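Local coordinates for protein putative isomerase (Sinorhizobium meliloti, PDB 2PPG) that is of unknown function but belongs to the enolase superfamily, with an N-terminal capping domain and a C-terminal beta/alpha barrel, at residues Arg78-Met81 against Glu82-Asp86; Ala172-Ala175 against Ala176-Ala180; Ala229-Lys232 against Ala233-His237. All coordinates share one frame; numbering follows the deposited sequence.

Overall arrangement
From the N terminus, the chain first reaches interaction 1 in helix 77-92 of the N-terminal domain, where that helix lies between the antiparallel sheet, helix 119-140 and a second subunit. Interactions 2 and 3 follow in the barrel domain, in helix 168-180 and helix 224-234, each the helix of a beta-alpha-beta unit. All three are local: each joins neighbouring turns of one helix or its end and closes no long loop, and they follow in series without nesting or crossing. The centres of interactions 2 and 3 are about 22 Å apart, with helix 197-208 touching both; interaction 1 lies across the chain's centre, its own centre about 41 Å and 44 Å from theirs.

Interaction 1: residues Arg78-Met81 against Glu82-Asp86; sequences RATM and EIIDD
R78 to M81 and E82 to D86 form consecutive turns of one helix, joined by four backbone hydrogen bonds from residue i+4 to residue i. The bond from D85 N to M81 O is short at 2.7 Å, whereas E82 N approaches R78 O from above the carbonyl plane, with an N-H...O angle of only 137°. Side chains of E82 to D86 lean back over the carbonyls of the turn before. I84 CG1 lies beside the backbone N (chi1 -57°), which brings it to 3.2 Å from T80 O, and its CD1 meets T80 CG2 at 4.3 Å. I83 likewise sets CG1 3.4 Å from A79 O. This is helix 77-92 of the enolase-type N-terminal domain: M81, a selenomethionine, and I84 pack on strands 7-17 and 52-61, while T80, I83 and I84 meet helix 119-140. D85 folds its carboxylate back toward M81, OD2 standing 3.3 Å from M81 O. Both atoms are acceptors, and that unfavourable approach is probably offset by H391 ND1 and S12 OG, which hydrogen-bond OD2 and OD1. E82 touches the preceding turn through CB, 3.1 Å from R78 O. Outside these two turns, the guanidinium of R78 pairs through NH1 with E82 OE2 of the second subunit in an intersubunit salt bridge, and A79 packs on A79 of that same subunit.

Interaction 2: residues Ala172-Ala175 against Ala176-Ala180; sequences AELA and AAWQA
L174 O receives two backbone N-H groups from the following turn: W178 N at 3.2 Å, in a nearly straight bond (167°), and A177 N at 3.0 Å, in a weak one. The indole also comes close to this oxygen, with W178 CD1 3.6 Å from L174 O, approaching obliquely to the ring. Further bonds of the regular helical pattern tie A176 N to A172 O and A177 N to E173 O, and Q179 N reaches A175 O at 2.8 Å. Among the side chains, L174 and W178 carry the apolar contact. With chi1 at -167° the leucine branches on the far side from its own N, and CD1 comes alongside the five-membered part of the indole, 4.0 Å from W178 CD1 and 4.1 Å from W178 NE1. The two side chains run side by side in the same direction. W178 also meets F183 edge-to-face and K181 in a cation-pi contact. Helix 168-180 joins strands 155-161 and 185-189 in a beta-alpha-beta unit of the barrel; the methyl groups of A172, A175 and A176 face helix 197-208, along with a salt bridge from E173 to R207 and a hydrogen bond from Q179 NE2 to L208 O. The L174-W178 pairing is apolar, so it rests on van der Waals packing and not on a polar bond between the side chains.

Interaction 3: residues Ala229-Lys232 against Ala233-His237; sequences ALIK and AMEPH
A229 to K232 make a helical turn on which A233 to H237 continue with helical backbone angles but mostly weak bonds to that turn. A233 N is shared weakly between A229 O and L230 O. M234 N bonds to I231 O, three residues back, at 2.8 Å; it stands well above the carbonyl plane (56°), and its second bond, to L230 O, is weak. I231 O also takes a weak bond from E235 N. P236 has no N-H to offer, and its CD rests 3.4 Å from K232 O instead. The side chain of E235 turns back across the preceding turn. Its carboxylate carbon lies 3.8 Å from I231 CG2, and OE1 reaches K232, 3.3 Å from CA and 3.6 Å from CG. The contact belongs to the C-terminal part of helix 224-234, which connects strands 213-217 and 241-243 in a beta-alpha-beta unit of the enolase-type barrel. K232 NZ stays 4.4 Å from E235 OE1, too far for a salt bridge; it hydrogen-bonds S260 O, while E235 OE2 is held by T263 OG1. The opposite charges may still attract each other mildly. On the buried side M234, a selenomethionine, bends at chi3 (-74°), which returns its CE to the preceding turn, 3.5 Å from L230 O and 4.3 Å from I231 CG1. From there M234 packs on V197 and M201 of helix 197-208, and both it and I231 touch M218, whereas K232 meets S262 of the third subunit.

Interaction 1: residues Arg78-Met81 against Glu82-Asp86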
ATOM      1  N   ARG A  78      42.566  -5.133 -17.889  1.00 31.02           N
ATOM      2  CA  ARG A  78      43.430  -3.952 -17.799  1.00 33.63           C
ATOM      3  C   ARG A  78      42.647  -2.711 -17.385  1.00 36.89           C
ATOM      4  O   ARG A  78      43.232  -1.709 -16.943  1.00 38.29           O
ATOM      5  CB  ARG A  78      44.138  -3.680 -19.117  1.00 35.48           C
ATOM      6  CG  ARG A  78      45.261  -4.639 -19.465  1.00 40.38           C
ATOM      7  CD  ARG A  78      46.104  -4.068 -20.588  1.00 45.01           C
ATOM      8  NE  ARG A  78      46.921  -5.101 -21.199  1.00 55.10           N
ATOM      9  CZ  ARG A  78      46.572  -5.800 -22.277  1.00 60.38           C
ATOM     10  NH1 ARG A  78      45.412  -5.573 -22.889  1.00 62.46           N
ATOM     11  NH2 ARG A  78      47.398  -6.725 -22.750  1.00 62.15           N
ATOM     12  N   ALA A  79      41.324  -2.768 -17.550  1.00 32.75           N
ATOM     13  CA  ALA A  79      40.463  -1.694 -17.073  1.00 28.47           C
ATOM     14  C   ALA A  79      40.484  -1.658 -15.544  1.00 27.55           C
ATOM     15  O   ALA A  79      40.779  -0.637 -14.939  1.00 29.57           O
ATOM     16  CB  ALA A  79      39.058  -1.866 -17.601  1.00 23.47           C
ATOM     17  N   THR A  80      40.206  -2.798 -14.929  1.00 28.91           N
ATOM     18  CA  THR A  80      40.195  -2.917 -13.481  1.00 28.26           C
ATOM     19  C   THR A  80      41.538  -2.548 -12.875  1.00 30.59           C
ATOM     20  O   THR A  80      41.593  -1.788 -11.910  1.00 28.34           O
ATOM     21  CB  THR A  80      39.840  -4.335 -13.081  1.00 26.14           C
ATOM     22  OG1 THR A  80      38.699  -4.740 -13.843  1.00 27.76           O
ATOM     23  CG2 THR A  80      39.541  -4.417 -11.585  1.00 19.55           C
HETATM   24  N   MSE A  81      42.616  -3.077 -13.450  1.00 32.40           N
HETATM   25  CA  MSE A  81      43.963  -2.764 -12.982  1.00 36.18           C
HETATM   26  C   MSE A  81      44.296  -1.285 -13.144  1.00 33.48           C
HETATM   27  O   MSE A  81      45.021  -0.717 -12.327  1.00 33.51           O
HETATM   28  CB  MSE A  81      45.002  -3.622 -13.692  1.00 36.08           C
HETATM   29  CG  MSE A  81      44.851  -5.093 -13.371  1.00 44.48           C
HETATM   30 SE   MSE A  81      46.213  -6.283 -14.118  1.00 51.76          SE
HETATM   31  CE  MSE A  81      45.969  -5.860 -16.011  1.00 48.16           C
ATOM     32  N   GLU A  82      43.756  -0.664 -14.186  1.00 30.18           N
ATOM     33  CA  GLU A  82      43.993   0.754 -14.413  1.00 33.13           C
ATOM     34  C   GLU A  82      43.363   1.579 -13.286  1.00 33.72           C
ATOM     35  O   GLU A  82      43.995   2.476 -12.721  1.00 32.30           O
ATOM     36  CB  GLU A  82      43.449   1.174 -15.782  1.00 34.84           C
ATOM     37  CG  GLU A  82      43.754   2.602 -16.175  1.00 38.29           C
ATOM     38  CD  GLU A  82      45.240   2.886 -16.311  1.00 41.33           C
ATOM     39  OE1 GLU A  82      46.044   1.936 -16.190  1.00 43.25           O
ATOM     40  OE2 GLU A  82      45.607   4.065 -16.533  1.00 41.33           O
ATOM     41  N   ILE A  83      42.123   1.242 -12.949  1.00 31.37           N
ATOM     42  CA  ILE A  83      41.431   1.862 -11.829  1.00 30.23           C
ATOM     43  C   ILE A  83      42.281   1.746 -10.557  1.00 32.11           C
ATOM     44  O   ILE A  83      42.488   2.736  -9.845  1.00 32.91           O
ATOM     45  CB  ILE A  83      40.031   1.224 -11.615  1.00 28.08           C
ATOM     46  CG1 ILE A  83      39.132   1.446 -12.847  1.00 24.81           C
ATOM     47  CG2 ILE A  83      39.375   1.759 -10.355  1.00 19.67           C
ATOM     48  CD1 ILE A  83      37.873   0.567 -12.877  1.00 25.79           C
ATOM     49  N   ILE A  84      42.790   0.542 -10.300  1.00 31.97           N
ATOM     50  CA  ILE A  84      43.663   0.282  -9.156  1.00 30.22           C
ATOM     51  C   ILE A  84      44.998   1.029  -9.223  1.00 32.13           C
ATOM     52  O   ILE A  84      45.424   1.627  -8.245  1.00 36.07           O
ATOM     53  CB  ILE A  84      43.950  -1.209  -9.011  1.00 29.84           C
ATOM     54  CG1 ILE A  84      42.638  -1.985  -8.875  1.00 30.14           C
ATOM     55  CG2 ILE A  84      44.867  -1.464  -7.820  1.00 26.37           C
ATOM     56  CD1 ILE A  84      42.807  -3.478  -8.889  1.00 28.63           C
ATOM     57  N   ASP A  85      45.664   1.003 -10.366  1.00 33.71           N
ATOM     58  CA  ASP A  85      47.002   1.596 -10.446  1.00 34.91           C
ATOM     59  C   ASP A  85      47.013   3.115 -10.620  1.00 35.05           C
ATOM     60  O   ASP A  85      47.902   3.794 -10.106  1.00 31.86           O
ATOM     61  CB  ASP A  85      47.810   0.915 -11.542  1.00 37.49           C
ATOM     62  CG  ASP A  85      48.098  -0.544 -11.219  1.00 43.03           C
ATOM     63  OD1 ASP A  85      48.182  -0.883 -10.016  1.00 44.76           O
ATOM     64  OD2 ASP A  85      48.233  -1.350 -12.160  1.00 44.81           O
ATOM     65  N   ASP A  86      46.017   3.639 -11.338  1.00 34.79           N
ATOM     66  CA  ASP A  86      45.970   5.054 -11.673  1.00 33.89           C
ATOM     67  C   ASP A  86      45.302   5.883 -10.576  1.00 34.69           C
ATOM     68  O   ASP A  86      45.717   7.019 -10.291  1.00 33.12           O
ATOM     69  CB  ASP A  86      45.258   5.272 -13.014  1.00 32.09           C
ATOM     70  CG  ASP A  86      45.263   6.728 -13.446  1.00 31.81           C
ATOM     71  OD1 ASP A  86      46.343   7.357 -13.444  1.00 35.21           O
ATOM     72  OD2 ASP A  86      44.186   7.258 -13.777  1.00 34.03           O
TER

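Interaction 2: residues Ala172-Ala175 against Ala176-Ala180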
ATOM      1  N   ALA A 172      23.958 -36.638 -15.583  1.00 45.04           N
ATOM      2  CA  ALA A 172      23.426 -37.349 -14.422  1.00 42.99           C
ATOM      3  C   ALA A 172      24.498 -38.240 -13.844  1.00 42.77           C
ATOM      4  O   ALA A 172      24.659 -38.323 -12.625  1.00 41.47           O
ATOM      5  CB  ALA A 172      22.216 -38.173 -14.812  1.00 40.99           C
ATOM      6  N   GLU A 173      25.239 -38.902 -14.729  1.00 43.83           N
ATOM      7  CA  GLU A 173      26.320 -39.774 -14.286  1.00 46.42           C
ATOM      8  C   GLU A 173      27.406 -38.994 -13.568  1.00 44.48           C
ATOM      9  O   GLU A 173      27.947 -39.466 -12.568  1.00 45.04           O
ATOM     10  CB  GLU A 173      26.903 -40.591 -15.442  1.00 48.37           C
ATOM     11  CG  GLU A 173      26.212 -41.924 -15.632  1.00 52.84           C
ATOM     12  CD  GLU A 173      26.141 -42.732 -14.340  1.00 55.20           C
ATOM     13  OE1 GLU A 173      27.209 -42.966 -13.724  1.00 56.38           O
ATOM     14  OE2 GLU A 173      25.023 -43.151 -13.951  1.00 53.29           O
ATOM     15  N   LEU A 174      27.708 -37.800 -14.071  1.00 42.74           N
ATOM     16  CA  LEU A 174      28.681 -36.947 -13.417  1.00 40.87           C
ATOM     17  C   LEU A 174      28.192 -36.617 -12.018  1.00 40.57           C
ATOM     18  O   LEU A 174      28.929 -36.783 -11.050  1.00 44.84           O
ATOM     19  CB  LEU A 174      28.964 -35.676 -14.221  1.00 40.83           C
ATOM     20  CG  LEU A 174      30.203 -34.907 -13.731  1.00 39.98           C
ATOM     21  CD1 LEU A 174      31.348 -35.861 -13.377  1.00 40.36           C
ATOM     22  CD2 LEU A 174      30.667 -33.876 -14.749  1.00 38.22           C
ATOM     23  N   ALA A 175      26.942 -36.184 -11.905  1.00 38.07           N
ATOM     24  CA  ALA A 175      26.354 -35.943 -10.590  1.00 34.18           C
ATOM     25  C   ALA A 175      26.631 -37.127  -9.685  1.00 35.33           C
ATOM     26  O   ALA A 175      27.173 -36.961  -8.587  1.00 36.50           O
ATOM     27  CB  ALA A 175      24.854 -35.709 -10.699  1.00 28.18           C
ATOM     28  N   ALA A 176      26.272 -38.320 -10.170  1.00 36.45           N
ATOM     29  CA  ALA A 176      26.382 -39.567  -9.407  1.00 36.22           C
ATOM     30  C   ALA A 176      27.802 -39.853  -8.902  1.00 36.35           C
ATOM     31  O   ALA A 176      27.980 -40.413  -7.815  1.00 35.58           O
ATOM     32  CB  ALA A 176      25.859 -40.743 -10.234  1.00 36.22           C
ATOM     33  N   ALA A 177      28.800 -39.464  -9.694  1.00 34.44           N
ATOM     34  CA  ALA A 177      30.199 -39.618  -9.316  1.00 35.99           C
ATOM     35  C   ALA A 177      30.537 -38.757  -8.105  1.00 38.23           C
ATOM     36  O   ALA A 177      31.115 -39.241  -7.127  1.00 39.62           O
ATOM     37  CB  ALA A 177      31.093 -39.264 -10.479  1.00 33.70           C
ATOM     38  N   TRP A 178      30.162 -37.483  -8.167  1.00 38.84           N
ATOM     39  CA  TRP A 178      30.388 -36.566  -7.056  1.00 37.12           C
ATOM     40  C   TRP A 178      29.524 -36.915  -5.859  1.00 37.34           C
ATOM     41  O   TRP A 178      29.873 -36.595  -4.724  1.00 38.67           O
ATOM     42  CB  TRP A 178      30.146 -35.131  -7.496  1.00 33.84           C
ATOM     43  CG  TRP A 178      31.280 -34.618  -8.281  1.00 31.73           C
ATOM     44  CD1 TRP A 178      31.340 -34.466  -9.630  1.00 33.79           C
ATOM     45  CD2 TRP A 178      32.554 -34.216  -7.772  1.00 28.43           C
ATOM     46  NE1 TRP A 178      32.574 -33.980  -9.998  1.00 30.88           N
ATOM     47  CE2 TRP A 178      33.335 -33.818  -8.871  1.00 29.21           C
ATOM     48  CE3 TRP A 178      33.111 -34.162  -6.493  1.00 29.41           C
ATOM     49  CZ2 TRP A 178      34.646 -33.368  -8.733  1.00 33.46           C
ATOM     50  CZ3 TRP A 178      34.411 -33.705  -6.353  1.00 32.66           C
ATOM     51  CH2 TRP A 178      35.164 -33.312  -7.466  1.00 34.11           C
ATOM     52  N   GLN A 179      28.407 -37.589  -6.108  1.00 37.04           N
ATOM     53  CA  GLN A 179      27.573 -38.063  -5.014  1.00 39.39           C
ATOM     54  C   GLN A 179      28.346 -39.107  -4.214  1.00 41.99           C
ATOM     55  O   GLN A 179      28.353 -39.079  -2.983  1.00 44.23           O
ATOM     56  CB  GLN A 179      26.247 -38.638  -5.538  1.00 38.70           C
ATOM     57  CG  GLN A 179      25.301 -39.141  -4.446  1.00 36.78           C
ATOM     58  CD  GLN A 179      23.984 -39.672  -5.002  1.00 39.73           C
ATOM     59  OE1 GLN A 179      23.957 -40.353  -6.024  1.00 40.56           O
ATOM     60  NE2 GLN A 179      22.887 -39.362  -4.324  1.00 41.46           N
ATOM     61  N   ALA A 180      29.007 -40.017  -4.924  1.00 41.32           N
ATOM     62  CA  ALA A 180      29.795 -41.066  -4.289  1.00 45.30           C
ATOM     63  C   ALA A 180      30.991 -40.485  -3.521  1.00 48.49           C
ATOM     64  O   ALA A 180      31.467 -41.082  -2.550  1.00 49.38           O
ATOM     65  CB  ALA A 180      30.262 -42.081  -5.328  1.00 44.78           C
TER

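Interaction 3: residues Ala229-Lys232 against Ala233-His237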
ATOM      1  N   ALA A 229       6.332 -20.695 -15.243  1.00 36.22           N
ATOM      2  CA  ALA A 229       6.014 -21.941 -15.948  1.00 39.69           C
ATOM      3  C   ALA A 229       7.121 -22.996 -15.784  1.00 40.62           C
ATOM      4  O   ALA A 229       6.847 -24.163 -15.480  1.00 39.89           O
ATOM      5  CB  ALA A 229       5.741 -21.675 -17.443  1.00 37.98           C
ATOM      6  N   LEU A 230       8.367 -22.559 -15.981  1.00 38.56           N
ATOM      7  CA  LEU A 230       9.540 -23.422 -15.902  1.00 36.94           C
ATOM      8  C   LEU A 230       9.733 -24.013 -14.512  1.00 36.23           C
ATOM      9  O   LEU A 230       9.876 -25.219 -14.368  1.00 40.08           O
ATOM     10  CB  LEU A 230      10.787 -22.649 -16.341  1.00 39.62           C
ATOM     11  CG  LEU A 230      10.796 -22.297 -17.841  1.00 40.93           C
ATOM     12  CD1 LEU A 230      11.817 -21.184 -18.171  1.00 43.40           C
ATOM     13  CD2 LEU A 230      11.022 -23.547 -18.714  1.00 36.07           C
ATOM     14  N   ILE A 231       9.728 -23.161 -13.493  1.00 34.41           N
ATOM     15  CA  ILE A 231       9.798 -23.620 -12.116  1.00 33.66           C
ATOM     16  C   ILE A 231       8.721 -24.660 -11.811  1.00 37.46           C
ATOM     17  O   ILE A 231       9.032 -25.757 -11.349  1.00 39.87           O
ATOM     18  CB  ILE A 231       9.689 -22.453 -11.130  1.00 30.73           C
ATOM     19  CG1 ILE A 231      10.893 -21.532 -11.295  1.00 28.61           C
ATOM     20  CG2 ILE A 231       9.586 -22.967  -9.697  1.00 26.31           C
ATOM     21  CD1 ILE A 231      10.719 -20.171 -10.661  1.00 30.33           C
ATOM     22  N   LYS A 232       7.465 -24.314 -12.086  1.00 38.43           N
ATOM     23  CA  LYS A 232       6.336 -25.194 -11.804  1.00 40.65           C
ATOM     24  C   LYS A 232       6.440 -26.521 -12.539  1.00 42.37           C
ATOM     25  O   LYS A 232       5.842 -27.507 -12.118  1.00 43.15           O
ATOM     26  CB  LYS A 232       5.005 -24.516 -12.146  1.00 41.36           C
ATOM     27  CG  LYS A 232       4.524 -23.513 -11.096  1.00 44.32           C
ATOM     28  CD  LYS A 232       3.018 -23.309 -11.177  1.00 45.66           C
ATOM     29  CE  LYS A 232       2.521 -22.257 -10.183  1.00 46.99           C
ATOM     30  NZ  LYS A 232       2.854 -22.568  -8.768  1.00 46.78           N
ATOM     31  N   ALA A 233       7.205 -26.544 -13.627  1.00 41.85           N
ATOM     32  CA  ALA A 233       7.390 -27.767 -14.392  1.00 44.20           C
ATOM     33  C   ALA A 233       8.400 -28.678 -13.696  1.00 48.13           C
ATOM     34  O   ALA A 233       8.352 -29.901 -13.838  1.00 50.78           O
ATOM     35  CB  ALA A 233       7.844 -27.442 -15.800  1.00 39.61           C
HETATM   36  N   MSE A 234       9.304 -28.057 -12.941  1.00 49.32           N
HETATM   37  CA  MSE A 234      10.394 -28.742 -12.264  1.00 48.48           C
HETATM   38  C   MSE A 234      10.021 -29.174 -10.852  1.00 45.09           C
HETATM   39  O   MSE A 234      10.646 -30.073 -10.298  1.00 48.42           O
HETATM   40  CB  MSE A 234      11.612 -27.818 -12.174  1.00 48.74           C
HETATM   41  CG  MSE A 234      12.397 -27.665 -13.453  1.00 52.12           C
HETATM   42 SE   MSE A 234      13.987 -26.523 -13.225  1.00 57.95          SE
HETATM   43  CE  MSE A 234      13.112 -24.794 -13.116  1.00 50.93           C
ATOM     44  N   GLU A 235       9.018 -28.525 -10.271  1.00 42.07           N
ATOM     45  CA  GLU A 235       8.646 -28.741  -8.869  1.00 41.48           C
ATOM     46  C   GLU A 235       8.160 -30.148  -8.493  1.00 41.65           C
ATOM     47  O   GLU A 235       8.474 -30.623  -7.407  1.00 45.20           O
ATOM     48  CB  GLU A 235       7.654 -27.668  -8.383  1.00 42.05           C
ATOM     49  CG  GLU A 235       8.337 -26.399  -7.872  1.00 41.20           C
ATOM     50  CD  GLU A 235       7.382 -25.222  -7.641  1.00 42.55           C
ATOM     51  OE1 GLU A 235       6.503 -24.973  -8.485  1.00 45.56           O
ATOM     52  OE2 GLU A 235       7.518 -24.519  -6.618  1.00 43.29           O
ATOM     53  N   PRO A 236       7.389 -30.821  -9.365  1.00 42.76           N
ATOM     54  CA  PRO A 236       7.048 -32.207  -9.021  1.00 41.35           C
ATOM     55  C   PRO A 236       8.276 -33.092  -8.755  1.00 40.48           C
ATOM     56  O   PRO A 236       8.181 -34.072  -8.012  1.00 41.93           O
ATOM     57  CB  PRO A 236       6.271 -32.705 -10.254  1.00 42.23           C
ATOM     58  CG  PRO A 236       6.508 -31.691 -11.332  1.00 43.32           C
ATOM     59  CD  PRO A 236       6.761 -30.400 -10.632  1.00 45.92           C
ATOM     60  N   HIS A 237       9.419 -32.731  -9.339  1.00 36.69           N
ATOM     61  CA  HIS A 237      10.674 -33.454  -9.121  1.00 34.25           C
ATOM     62  C   HIS A 237      11.479 -33.056  -7.867  1.00 34.10           C
ATOM     63  O   HIS A 237      12.439 -33.730  -7.510  1.00 31.04           O
ATOM     64  CB  HIS A 237      11.538 -33.369 -10.374  1.00 35.75           C
ATOM     65  CG  HIS A 237      10.825 -33.830 -11.597  1.00 42.61           C
ATOM     66  ND1 HIS A 237      10.379 -35.127 -11.746  1.00 45.03           N
ATOM     67  CD2 HIS A 237      10.430 -33.163 -12.706  1.00 45.39           C
ATOM     68  CE1 HIS A 237       9.755 -35.243 -12.905  1.00 45.28           C
ATOM     69  NE2 HIS A 237       9.773 -34.066 -13.507  1.00 46.15           N
TER